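Local coordinates for structural protein VP1 (Trichodysplasia spinulosa-associated polyomavirus, PDB 4U60), which forms the pentameric building block of the polyomavirus capsid and binds sialylated glycans such as the GM1 oligosaccharide, at residues 25-30 with 267-272; 88-93 with 273-278; 131-136 with 202-207; 137-142 with 241-246. All blocks are in the same frame, centred on the assembly; numbering follows the deposited sequence. Where two conformers were deposited one is given.

Contact 1 of 4, residues 25-30 with 267-272; sequences IELYLN and RYFNIL
L27 and F269 form the middle of this antiparallel ladder, and their side chains cross obliquely. L27 CG stands between the backbone N and the carbonyl carbon (chi1 73°), and its CD2 reaches F269 CB at 3.8 Å. The F269 ring meets the carbonyl oxygen of L27 edge-on, near the ring plane. L29 adds a methyl beside the same ring, with CD1 4.0 Å from F269 CE1.

On the face that carries E26, Y28, Y268 and N270, the aliphatic part of E26 meets the Y268 ring obliquely. E26 CG is 3.3 Å from Y268 CE1. The side chain of E26 runs extended. Its carboxylate plane is turned 60° from the ring plane.

Behind these side chains is a regular backbone. I25, L27 and L29 form hydrogen-bonded pairs with I271, F269 and R267, two bonds each. The shortest are I271 N to I25 O and F269 N to L27 O, both 2.8 Å. R267 turns its guanidinium away to a salt bridge with D248.

P195 and S196 of a second subunit pack on Y268 and E26. Strand 260-279 has strand 12-29 on one side and strand 86-99 on the other. The face with L27, L29, F269 and I271 looks across to strand 241-254, with V244 against F269 and I271.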
# COMPACT_ATOMS: atom_id res chain seq x y z
N ILE C 25 -31.11 8.81 9.49
CA ILE C 25 -30.64 9.38 10.73
C ILE C 25 -29.26 9.95 10.45
O ILE C 25 -28.39 9.27 9.90
CB ILE C 25 -30.52 8.29 11.82
CG1 ILE C 25 -31.91 7.79 12.23
CG2 ILE C 25 -29.71 8.79 13.03
CD1 ILE C 25 -32.78 8.83 12.90
N GLU C 26 -29.07 11.20 10.83
CA GLU C 26 -27.79 11.85 10.68
C GLU C 26 -27.32 12.28 12.06
O GLU C 26 -28.09 12.81 12.86
CB GLU C 26 -28.00 13.05 9.75
CG GLU C 26 -26.76 13.81 9.41
CD GLU C 26 -27.07 14.95 8.47
OE1 GLU C 26 -26.48 15.00 7.38
OE2 GLU C 26 -27.92 15.81 8.79
N LEU C 27 -26.06 12.03 12.35
CA LEU C 27 -25.48 12.45 13.63
C LEU C 27 -23.99 12.54 13.51
O LEU C 27 -23.40 12.07 12.54
CB LEU C 27 -25.83 11.47 14.74
CG LEU C 27 -25.10 10.13 14.69
CD1 LEU C 27 -24.84 9.55 16.07
CD2 LEU C 27 -25.91 9.14 13.86
N TYR C 28 -23.37 13.17 14.51
CA TYR C 28 -21.93 13.10 14.67
C TYR C 28 -21.63 12.72 16.11
O TYR C 28 -22.48 12.93 17.02
CB TYR C 28 -21.24 14.43 14.29
CG TYR C 28 -21.66 15.59 15.17
CD1 TYR C 28 -20.99 15.86 16.37
CD2 TYR C 28 -22.75 16.37 14.85
CE1 TYR C 28 -21.40 16.90 17.20
CE2 TYR C 28 -23.18 17.40 15.68
CZ TYR C 28 -22.50 17.66 16.86
OH TYR C 28 -22.93 18.69 17.67
N LEU C 29 -20.46 12.14 16.32
CA LEU C 29 -19.95 11.88 17.66
C LEU C 29 -18.60 12.55 17.82
O LEU C 29 -17.69 12.34 17.03
CB LEU C 29 -19.81 10.38 17.90
CG LEU C 29 -21.13 9.60 17.94
CD1 LEU C 29 -20.85 8.11 17.98
CD2 LEU C 29 -22.00 10.03 19.12
N ASN C 30 -18.49 13.37 18.87
CA ASN C 30 -17.21 13.94 19.23
C ASN C 30 -16.32 12.92 19.93
O ASN C 30 -16.79 11.97 20.56
CB ASN C 30 -17.37 15.20 20.06
CG ASN C 30 -17.54 16.44 19.20
OD1 ASN C 30 -16.73 16.71 18.32
ND2 ASN C 30 -18.61 17.17 19.43
N ARG C 267 -16.53 11.90 14.18
CA ARG C 267 -17.00 11.12 13.06
C ARG C 267 -18.47 11.46 12.81
O ARG C 267 -19.27 11.59 13.75
CB ARG C 267 -16.85 9.64 13.35
CG ARG C 267 -17.32 8.73 12.22
CD ARG C 267 -16.96 7.28 12.52
NE ARG C 267 -15.55 6.96 12.28
CZ ARG C 267 -15.05 6.51 11.13
NH1 ARG C 267 -15.83 6.34 10.06
NH2 ARG C 267 -13.77 6.21 11.03
N TYR C 268 -18.79 11.58 11.53
CA TYR C 268 -20.14 11.83 11.05
C TYR C 268 -20.75 10.55 10.50
O TYR C 268 -20.05 9.71 9.94
CB TYR C 268 -20.04 12.87 9.93
CG TYR C 268 -21.30 13.00 9.11
CD1 TYR C 268 -22.33 13.85 9.52
CD2 TYR C 268 -21.47 12.28 7.94
CE1 TYR C 268 -23.50 13.99 8.76
CE2 TYR C 268 -22.63 12.41 7.18
CZ TYR C 268 -23.63 13.27 7.59
OH TYR C 268 -24.78 13.41 6.84
N PHE C 269 -22.07 10.42 10.64
CA PHE C 269 -22.81 9.28 10.13
C PHE C 269 -24.11 9.72 9.47
O PHE C 269 -24.82 10.56 10.01
CB PHE C 269 -23.22 8.32 11.26
CG PHE C 269 -22.08 7.83 12.11
CD1 PHE C 269 -21.63 8.59 13.19
CD2 PHE C 269 -21.53 6.56 11.90
CE1 PHE C 269 -20.64 8.12 14.02
CE2 PHE C 269 -20.50 6.11 12.74
CZ PHE C 269 -20.08 6.90 13.78
N ASN C 270 -24.43 9.10 8.35
CA ASN C 270 -25.74 9.22 7.72
C ASN C 270 -26.21 7.80 7.43
O ASN C 270 -25.66 7.12 6.57
CB ASN C 270 -25.68 10.06 6.44
CG ASN C 270 -27.05 10.32 5.84
OD1 ASN C 270 -27.59 11.43 5.93
ND2 ASN C 270 -27.63 9.30 5.22
N ILE C 271 -27.22 7.37 8.16
CA ILE C 271 -27.68 6.00 8.13
C ILE C 271 -29.08 5.92 7.51
O ILE C 271 -29.99 6.65 7.91
CB ILE C 271 -27.69 5.40 9.55
CG1 ILE C 271 -26.27 5.43 10.13
CG2 ILE C 271 -28.27 3.99 9.53
CD1 ILE C 271 -26.20 5.33 11.62
N LEU C 272 -29.22 5.06 6.52
CA LEU C 272 -30.49 4.81 5.85
C LEU C 272 -31.14 3.61 6.49
O LEU C 272 -30.49 2.58 6.64
CB LEU C 272 -30.24 4.55 4.37
CG LEU C 272 -31.47 4.25 3.53
CD1 LEU C 272 -32.29 5.51 3.35
CD2 LEU C 272 -31.07 3.66 2.19

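Contact 2 of 4, residues 88-93 with 273-278; sequences TMWEAV and LRKRTV
T88 CG2 packs on K275 CB, 3.7 Å away, while its backbone pairs with T277. One water links T88 OG1 to T277 OG1. M89 pairs with R276 through two backbone bonds, and its SD lies 3.9 Å from V278 CG1.

W90 comes next and lies side by side with K275. K275 CG sits over one face of the indole, 4.0 Å from the centroid of the W90 six-membered ring, a CH-pi contact offset toward the rim. The extended lysine continues along the ring, so its CE also touches W90. W90 NE1 bonds to the carbonyl oxygen of P76.

E91 points to the other face of the sheet. Its CG is anti to the backbone N (chi1 178°). R274 and R276 each hold the carboxylate side-on with NE and NH2. Both NE atoms are 2.9 Å from E91 OE1 and arrive from opposite faces of the carboxylate plane. NH2 of R276 is 2.9 Å from E91 OE2, and that of R274 3.1 Å. G234 N also bonds OE2. Such a setting would favour the ionised carboxylate.

A92 CB reaches L273 CD2. V93 CG2 crosses the R274 chain, 3.5 Å from R274 CD, and also lies over one face of its guanidinium. This is an antiparallel strand pair of the viral jelly-roll, with a salt-bridge network centred on the buried carboxylate of E91 on one face.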
# COMPACT_ATOMS: atom_id res chain seq x y z
N THR C 88 -43.28 -4.37 13.30
CA THR C 88 -42.38 -3.69 12.38
C THR C 88 -41.16 -3.25 13.15
O THR C 88 -41.27 -2.80 14.29
CB THR C 88 -43.06 -2.47 11.73
OG1 THR C 88 -44.37 -2.83 11.26
CG2 THR C 88 -42.20 -1.93 10.57
N MET C 89 -39.99 -3.39 12.52
CA MET C 89 -38.74 -2.90 13.06
C MET C 89 -38.01 -2.08 12.00
O MET C 89 -38.19 -2.34 10.81
CB MET C 89 -37.85 -4.06 13.48
CG MET C 89 -38.45 -4.95 14.55
SD MET C 89 -37.28 -6.20 15.12
CE MET C 89 -36.22 -5.22 16.16
N TRP C 90 -37.23 -1.11 12.44
CA TRP C 90 -36.33 -0.38 11.54
C TRP C 90 -35.12 -1.25 11.29
O TRP C 90 -34.53 -1.80 12.22
CB TRP C 90 -35.88 0.95 12.15
CG TRP C 90 -36.97 1.97 12.19
CD1 TRP C 90 -37.62 2.43 13.29
CD2 TRP C 90 -37.55 2.64 11.06
NE1 TRP C 90 -38.58 3.36 12.92
CE2 TRP C 90 -38.55 3.50 11.55
CE3 TRP C 90 -37.31 2.60 9.68
CZ2 TRP C 90 -39.31 4.33 10.71
CZ3 TRP C 90 -38.05 3.42 8.86
CH2 TRP C 90 -39.05 4.26 9.37
N GLU C 91 -34.77 -1.38 10.01
CA GLU C 91 -33.61 -2.16 9.59
C GLU C 91 -32.59 -1.19 9.00
O GLU C 91 -32.93 -0.45 8.09
CB GLU C 91 -34.05 -3.14 8.52
CG GLU C 91 -32.97 -4.02 7.93
CD GLU C 91 -33.48 -4.86 6.78
OE1 GLU C 91 -34.67 -4.73 6.42
OE2 GLU C 91 -32.68 -5.67 6.24
N ALA C 92 -31.38 -1.18 9.54
CA ALA C 92 -30.32 -0.31 9.03
C ALA C 92 -29.74 -0.93 7.76
O ALA C 92 -29.23 -2.02 7.78
CB ALA C 92 -29.23 -0.14 10.08
N VAL C 93 -29.84 -0.20 6.65
CA VAL C 93 -29.50 -0.72 5.32
C VAL C 93 -28.07 -0.34 4.93
O VAL C 93 -27.35 -1.14 4.37
CB VAL C 93 -30.44 -0.12 4.26
CG1 VAL C 93 -30.06 -0.59 2.87
CG2 VAL C 93 -31.90 -0.48 4.56
N LEU C 273 -32.42 3.74 6.87
CA LEU C 273 -33.17 2.63 7.47
C LEU C 273 -34.48 2.41 6.75
O LEU C 273 -35.03 3.35 6.15
CB LEU C 273 -33.47 2.86 8.95
CG LEU C 273 -32.24 3.11 9.82
CD1 LEU C 273 -32.11 4.60 10.09
CD2 LEU C 273 -32.31 2.36 11.13
N ARG C 274 -34.97 1.18 6.82
CA ARG C 274 -36.19 0.80 6.16
C ARG C 274 -37.03 -0.04 7.10
O ARG C 274 -36.51 -0.66 8.03
CB ARG C 274 -35.89 0.02 4.87
CG ARG C 274 -35.29 -1.36 5.08
CD ARG C 274 -34.96 -2.03 3.76
NE ARG C 274 -34.24 -3.29 3.94
CZ ARG C 274 -33.58 -3.95 2.98
NH1 ARG C 274 -33.54 -3.48 1.74
NH2 ARG C 274 -32.96 -5.08 3.25
N LYS C 275 -38.33 -0.06 6.85
CA LYS C 275 -39.24 -0.84 7.67
C LYS C 275 -39.22 -2.30 7.27
O LYS C 275 -39.40 -2.63 6.10
CB LYS C 275 -40.66 -0.30 7.57
CG LYS C 275 -40.88 1.00 8.30
CD LYS C 275 -42.33 1.46 8.18
CE LYS C 275 -42.50 2.88 8.70
NZ LYS C 275 -43.89 3.38 8.47
N ARG C 276 -39.05 -3.16 8.28
CA ARG C 276 -39.03 -4.61 8.10
C ARG C 276 -40.07 -5.27 9.02
O ARG C 276 -40.09 -5.04 10.22
CB ARG C 276 -37.65 -5.15 8.44
CG ARG C 276 -37.54 -6.67 8.48
CD ARG C 276 -37.52 -7.29 7.09
NE ARG C 276 -36.20 -7.15 6.48
CZ ARG C 276 -35.69 -7.95 5.54
NH1 ARG C 276 -36.38 -8.97 5.06
NH2 ARG C 276 -34.45 -7.72 5.10
N THR C 277 -40.89 -6.13 8.44
CA THR C 277 -41.84 -6.91 9.24
C THR C 277 -41.14 -8.11 9.87
O THR C 277 -40.29 -8.75 9.23
CB THR C 277 -43.05 -7.36 8.39
OG1 THR C 277 -43.66 -6.20 7.81
CG2 THR C 277 -44.09 -8.12 9.25
N VAL C 278 -41.48 -8.40 11.12
CA VAL C 278 -40.93 -9.52 11.88
C VAL C 278 -42.07 -10.28 12.58
O VAL C 278 -43.13 -9.72 12.87
CB VAL C 278 -39.87 -9.07 12.91
CG1 VAL C 278 -38.79 -8.25 12.22
CG2 VAL C 278 -40.48 -8.27 14.05
O HOH W 1 -45.09 -4.61 9.42

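Contact 3 of 4, residues 131-136 with 202-207; sequences HMFAVG and RYYGSY. With EDO (1,2-ethanediol), chain S.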
# COMPACT_ATOMS: atom_id res chain seq x y z
N HIS C 131 -8.95 3.51 14.24
CA HIS C 131 -10.22 3.94 13.66
C HIS C 131 -11.18 2.80 13.65
O HIS C 131 -10.90 1.76 13.06
CB HIS C 131 -10.03 4.48 12.24
CG HIS C 131 -9.08 5.62 12.21
ND1 HIS C 131 -9.47 6.89 12.55
CD2 HIS C 131 -7.75 5.68 12.01
CE1 HIS C 131 -8.43 7.70 12.53
NE2 HIS C 131 -7.37 6.99 12.20
N MET C 132 -12.32 3.00 14.31
CA MET C 132 -13.35 2.01 14.22
C MET C 132 -14.71 2.65 14.32
O MET C 132 -14.88 3.75 14.86
CB MET C 132 -13.16 0.93 15.28
CG MET C 132 -13.45 1.39 16.69
SD MET C 132 -15.21 1.35 17.14
CE MET C 132 -15.62 -0.39 17.22
N PHE C 133 -15.68 2.00 13.70
CA PHE C 133 -17.06 2.41 13.89
C PHE C 133 -17.93 1.16 13.87
O PHE C 133 -17.54 0.10 13.37
CB PHE C 133 -17.55 3.45 12.87
CG PHE C 133 -17.73 2.92 11.48
CD1 PHE C 133 -16.66 2.88 10.59
CD2 PHE C 133 -18.96 2.47 11.05
CE1 PHE C 133 -16.81 2.40 9.30
CE2 PHE C 133 -19.10 1.98 9.75
CZ PHE C 133 -18.03 1.95 8.89
N ALA C 134 -19.11 1.29 14.47
CA ALA C 134 -20.07 0.22 14.53
C ALA C 134 -21.46 0.81 14.47
O ALA C 134 -21.73 1.90 15.02
CB ALA C 134 -19.89 -0.58 15.80
N VAL C 135 -22.33 0.13 13.75
CA VAL C 135 -23.76 0.47 13.66
C VAL C 135 -24.54 -0.80 13.95
O VAL C 135 -24.30 -1.84 13.33
CB VAL C 135 -24.15 1.04 12.28
CG1 VAL C 135 -25.63 1.43 12.24
CG2 VAL C 135 -23.29 2.24 11.92
N GLY C 136 -25.48 -0.73 14.89
CA GLY C 136 -26.28 -1.89 15.24
C GLY C 136 -27.63 -1.56 15.83
O GLY C 136 -27.97 -0.40 16.05
N ARG C 202 -22.83 -4.27 12.89
CA ARG C 202 -21.68 -4.39 11.99
C ARG C 202 -20.60 -3.48 12.53
O ARG C 202 -20.87 -2.33 12.87
CB ARG C 202 -22.05 -3.94 10.58
CG ARG C 202 -23.32 -4.55 10.04
CD ARG C 202 -23.28 -6.07 9.99
NE ARG C 202 -24.52 -6.53 9.40
CZ ARG C 202 -25.50 -7.17 10.04
NH1 ARG C 202 -25.38 -7.60 11.30
NH2 ARG C 202 -26.60 -7.42 9.37
N TYR C 203 -19.38 -3.98 12.62
CA TYR C 203 -18.26 -3.13 13.05
C TYR C 203 -17.05 -3.29 12.14
O TYR C 203 -16.87 -4.33 11.50
CB TYR C 203 -17.85 -3.37 14.53
CG TYR C 203 -17.44 -4.79 14.86
CD1 TYR C 203 -16.14 -5.25 14.62
CD2 TYR C 203 -18.35 -5.67 15.44
CE1 TYR C 203 -15.77 -6.55 14.94
CE2 TYR C 203 -18.00 -6.97 15.77
CZ TYR C 203 -16.72 -7.41 15.51
OH TYR C 203 -16.36 -8.69 15.81
N TYR C 204 -16.27 -2.22 12.06
CA TYR C 204 -15.13 -2.12 11.14
C TYR C 204 -14.07 -1.37 11.88
O TYR C 204 -14.32 -0.28 12.38
CB TYR C 204 -15.49 -1.35 9.85
CG TYR C 204 -16.80 -1.76 9.23
CD1 TYR C 204 -18.01 -1.32 9.77
CD2 TYR C 204 -16.84 -2.60 8.14
CE1 TYR C 204 -19.22 -1.71 9.23
CE2 TYR C 204 -18.07 -2.98 7.58
CZ TYR C 204 -19.25 -2.53 8.14
OH TYR C 204 -20.49 -2.88 7.62
N GLY C 205 -12.85 -1.90 11.88
CA GLY C 205 -11.77 -1.22 12.59
C GLY C 205 -10.40 -1.44 11.96
O GLY C 205 -10.18 -2.41 11.23
N SER C 206 -9.49 -0.50 12.25
CA SER C 206 -8.11 -0.59 11.84
C SER C 206 -7.20 0.03 12.89
O SER C 206 -7.59 0.92 13.63
CB SER C 206 -7.88 0.11 10.51
OG SER C 206 -8.18 1.48 10.61
N TYR C 207 -5.96 -0.43 12.90
CA TYR C 207 -4.94 0.08 13.80
C TYR C 207 -3.64 0.15 13.02
O TYR C 207 -3.24 -0.82 12.36
CB TYR C 207 -4.76 -0.87 14.98
CG TYR C 207 -3.63 -0.54 15.92
CD1 TYR C 207 -2.35 -1.06 15.70
CD2 TYR C 207 -3.85 0.24 17.05
CE1 TYR C 207 -1.31 -0.78 16.58
CE2 TYR C 207 -2.81 0.53 17.93
CZ TYR C 207 -1.55 0.00 17.69
OH TYR C 207 -0.53 0.27 18.60
C1 EDO S . -28.93 -8.56 11.66
O1 EDO S . -28.18 -9.30 10.70
C2 EDO S . -30.32 -9.16 11.87
O2 EDO S . -30.66 -9.21 13.27
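H131, F133 and V135 face S206, Y204 and R202 in a closely antiparallel ladder, the strand directions 174° apart, with two N-H...O bonds at each hydrogen-bonded pair. At the non-hydrogen-bonded pairs the backbones come close. G205 CA is 3.1 Å from H131 O, and M132 CB is 3.7 Å from G205 CA.

F133 and Y204 carry the main side-chain contact. F133 CG stands between the backbone N and the carbonyl carbon (chi1 71°), and the end of the ring leans toward Y204. Y204 CD1 lies over one face of the F133 ring, 3.4 Å from F133 CZ. The planes are 23° apart, but the centroids are 4.8 Å apart, so the rings barely overlap. On the other face of the sheet A134 CB meets Y203 CB at 3.7 Å. S206 OG is 3.9 Å from H131 CB and lies near the plane of the ring, at its edge. The two imidazole nitrogens bond elsewhere: ND1 to D248 and NE2 to N129.

R202 sends its guanidinium away from strand 131-136. Its NH2 donates to O1 of a bound 1,2-ethanediol at 2.8 Å, and its NE bonds the carbonyl oxygen of L227. The diol, probably from the crystallisation liquor, also bonds N200.

Strand 129-136 has strand 241-254 on its other side. F133 and V135 pack across the interior on F269 and I271 of strand 260-279. The sheet runs on from Y204-Y207 into a strand of a third subunit, and Y203 OH bonds E98 of that subunit.

Contact 4 of 4, residues 137-142 with 241-246; sequences GEPLEL and GLYVSC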
# COMPACT_ATOMS: atom_id res chain seq x y z
N GLY C 137 -28.39 -2.62 16.05
CA GLY C 137 -29.74 -2.50 16.58
C GLY C 137 -29.82 -2.73 18.07
O GLY C 137 -30.91 -2.91 18.62
N GLU C 138 -28.68 -2.75 18.73
CA GLU C 138 -28.58 -2.97 20.17
C GLU C 138 -27.15 -2.57 20.55
O GLU C 138 -26.34 -2.35 19.66
CB GLU C 138 -28.88 -4.43 20.50
CG GLU C 138 -27.96 -5.42 19.84
CD GLU C 138 -28.48 -6.82 20.02
OE1 GLU C 138 -28.02 -7.48 20.96
OE2 GLU C 138 -29.36 -7.25 19.24
N PRO C 139 -26.83 -2.46 21.84
CA PRO C 139 -25.48 -2.03 22.19
C PRO C 139 -24.38 -2.96 21.66
O PRO C 139 -24.58 -4.17 21.55
CB PRO C 139 -25.48 -2.06 23.71
CG PRO C 139 -26.91 -1.74 24.06
CD PRO C 139 -27.73 -2.49 23.01
N LEU C 140 -23.26 -2.35 21.29
CA LEU C 140 -22.10 -3.11 20.87
C LEU C 140 -21.69 -4.01 22.02
O LEU C 140 -21.55 -3.55 23.15
CB LEU C 140 -20.97 -2.18 20.47
CG LEU C 140 -19.65 -2.84 20.07
CD1 LEU C 140 -19.75 -3.64 18.77
CD2 LEU C 140 -18.53 -1.81 19.96
N GLU C 141 -21.50 -5.30 21.73
CA GLU C 141 -21.13 -6.27 22.74
C GLU C 141 -19.60 -6.33 22.78
O GLU C 141 -18.95 -6.40 21.75
CB GLU C 141 -21.78 -7.62 22.44
CG GLU C 141 -23.27 -7.56 22.73
CD GLU C 141 -24.10 -8.63 22.03
OE1 GLU C 141 -23.99 -8.77 20.80
OE2 GLU C 141 -24.92 -9.28 22.74
N LEU C 142 -19.07 -6.27 24.00
CA LEU C 142 -17.63 -6.10 24.22
C LEU C 142 -17.01 -7.32 24.90
O LEU C 142 -17.66 -8.01 25.71
CB LEU C 142 -17.37 -4.90 25.13
CG LEU C 142 -17.85 -3.53 24.62
CD1 LEU C 142 -17.69 -2.48 25.71
CD2 LEU C 142 -17.11 -3.12 23.35
N GLY C 241 -34.35 1.60 18.82
CA GLY C 241 -33.10 2.30 19.15
C GLY C 241 -32.04 1.90 18.15
O GLY C 241 -31.88 0.72 17.85
N LEU C 242 -31.32 2.89 17.64
CA LEU C 242 -30.18 2.68 16.74
C LEU C 242 -28.93 3.01 17.52
O LEU C 242 -28.82 4.08 18.12
CB LEU C 242 -30.31 3.62 15.55
CG LEU C 242 -29.15 3.68 14.55
CD1 LEU C 242 -28.97 2.32 13.88
CD2 LEU C 242 -29.43 4.77 13.53
N TYR C 243 -27.95 2.12 17.45
CA TYR C 243 -26.74 2.27 18.24
C TYR C 243 -25.54 2.51 17.33
O TYR C 243 -25.29 1.72 16.42
CB TYR C 243 -26.56 1.02 19.11
CG TYR C 243 -27.73 0.78 20.05
CD1 TYR C 243 -28.95 0.32 19.57
CD2 TYR C 243 -27.62 1.03 21.40
CE1 TYR C 243 -30.02 0.11 20.42
CE2 TYR C 243 -28.67 0.83 22.26
CZ TYR C 243 -29.86 0.36 21.77
OH TYR C 243 -30.88 0.16 22.64
N VAL C 244 -24.83 3.60 17.61
CA VAL C 244 -23.69 4.03 16.81
C VAL C 244 -22.52 4.23 17.74
O VAL C 244 -22.66 4.87 18.78
CB VAL C 244 -24.01 5.34 16.06
CG1 VAL C 244 -22.85 5.76 15.20
CG2 VAL C 244 -25.28 5.16 15.23
N SER C 245 -21.36 3.69 17.34
CA SER C 245 -20.18 3.75 18.20
C SER C 245 -18.95 3.98 17.36
O SER C 245 -18.92 3.56 16.21
CB SER C 245 -20.01 2.44 18.98
OG SER C 245 -21.22 2.07 19.65
N CYS C 246 -17.92 4.58 17.95
CA CYS C 246 -16.70 4.81 17.19
C CYS C 246 -15.52 5.22 18.05
O CYS C 246 -15.68 5.50 19.24
CB CYS C 246 -16.93 5.85 16.09
SG CYS C 246 -17.37 7.51 16.67
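E138 OE2 is held by two groups, a salt bridge from K238 NZ and a hydrogen bond from N200 ND2, while the backbone of E138 lies over the ring of Y243. The contact joins a loop of the jelly-roll to one of its strands. Residues 137-140 leave strand 129-136 and pass over strand 241-254. No hydrogen bond crosses between the two segments, and the contact rests on packing round one tyrosine, in the conformer described here; two were deposited for Y243.

Y243 CG is anti to its carbonyl carbon (chi1 -59°), and the ring lies under the loop at E138 and P139. The carbonyl carbon of E138 is 3.4 Å above the ring plane, offset toward the rim. E138 N comes to 3.2 Å from Y243 CD1. The ring of P139 lies side by side with the tyrosine. Its CD is 3.9 Å from the centroid of the Y243 ring, 25° off the normal, a CH-pi contact. The phenol oxygen is hydrogen-bonded to R72 NE.

Farther along, S245 OG pairs with T70 OG1. L140 only skirts that serine: its CB is 4.3 Å from S245 OG.

Overall arrangement
All four contacts are partly buried. The centre of contact 3 lies about 7 Å from the centre of the chain, that of contact 2 about 24 Å. Contacts 1 and 2 share strand 260-279, pairing it with different neighbours, 12-29 and 86-99. Contact 3 and segment 241-246 of contact 4 belong to the facing layer of the jelly-roll, joined by backbone pairing of 131-136 with 241-246; 137-142 leads into a small separate sheet. Between the layers, apolar side chains of contact 1 meet those of contacts 3 and 4. Contacts 1 and 3 rest mostly on backbone bonding and also touch other subunits, contact 2 adds a salt-bridge network to its backbone ladder, and contact 4 is pure packing.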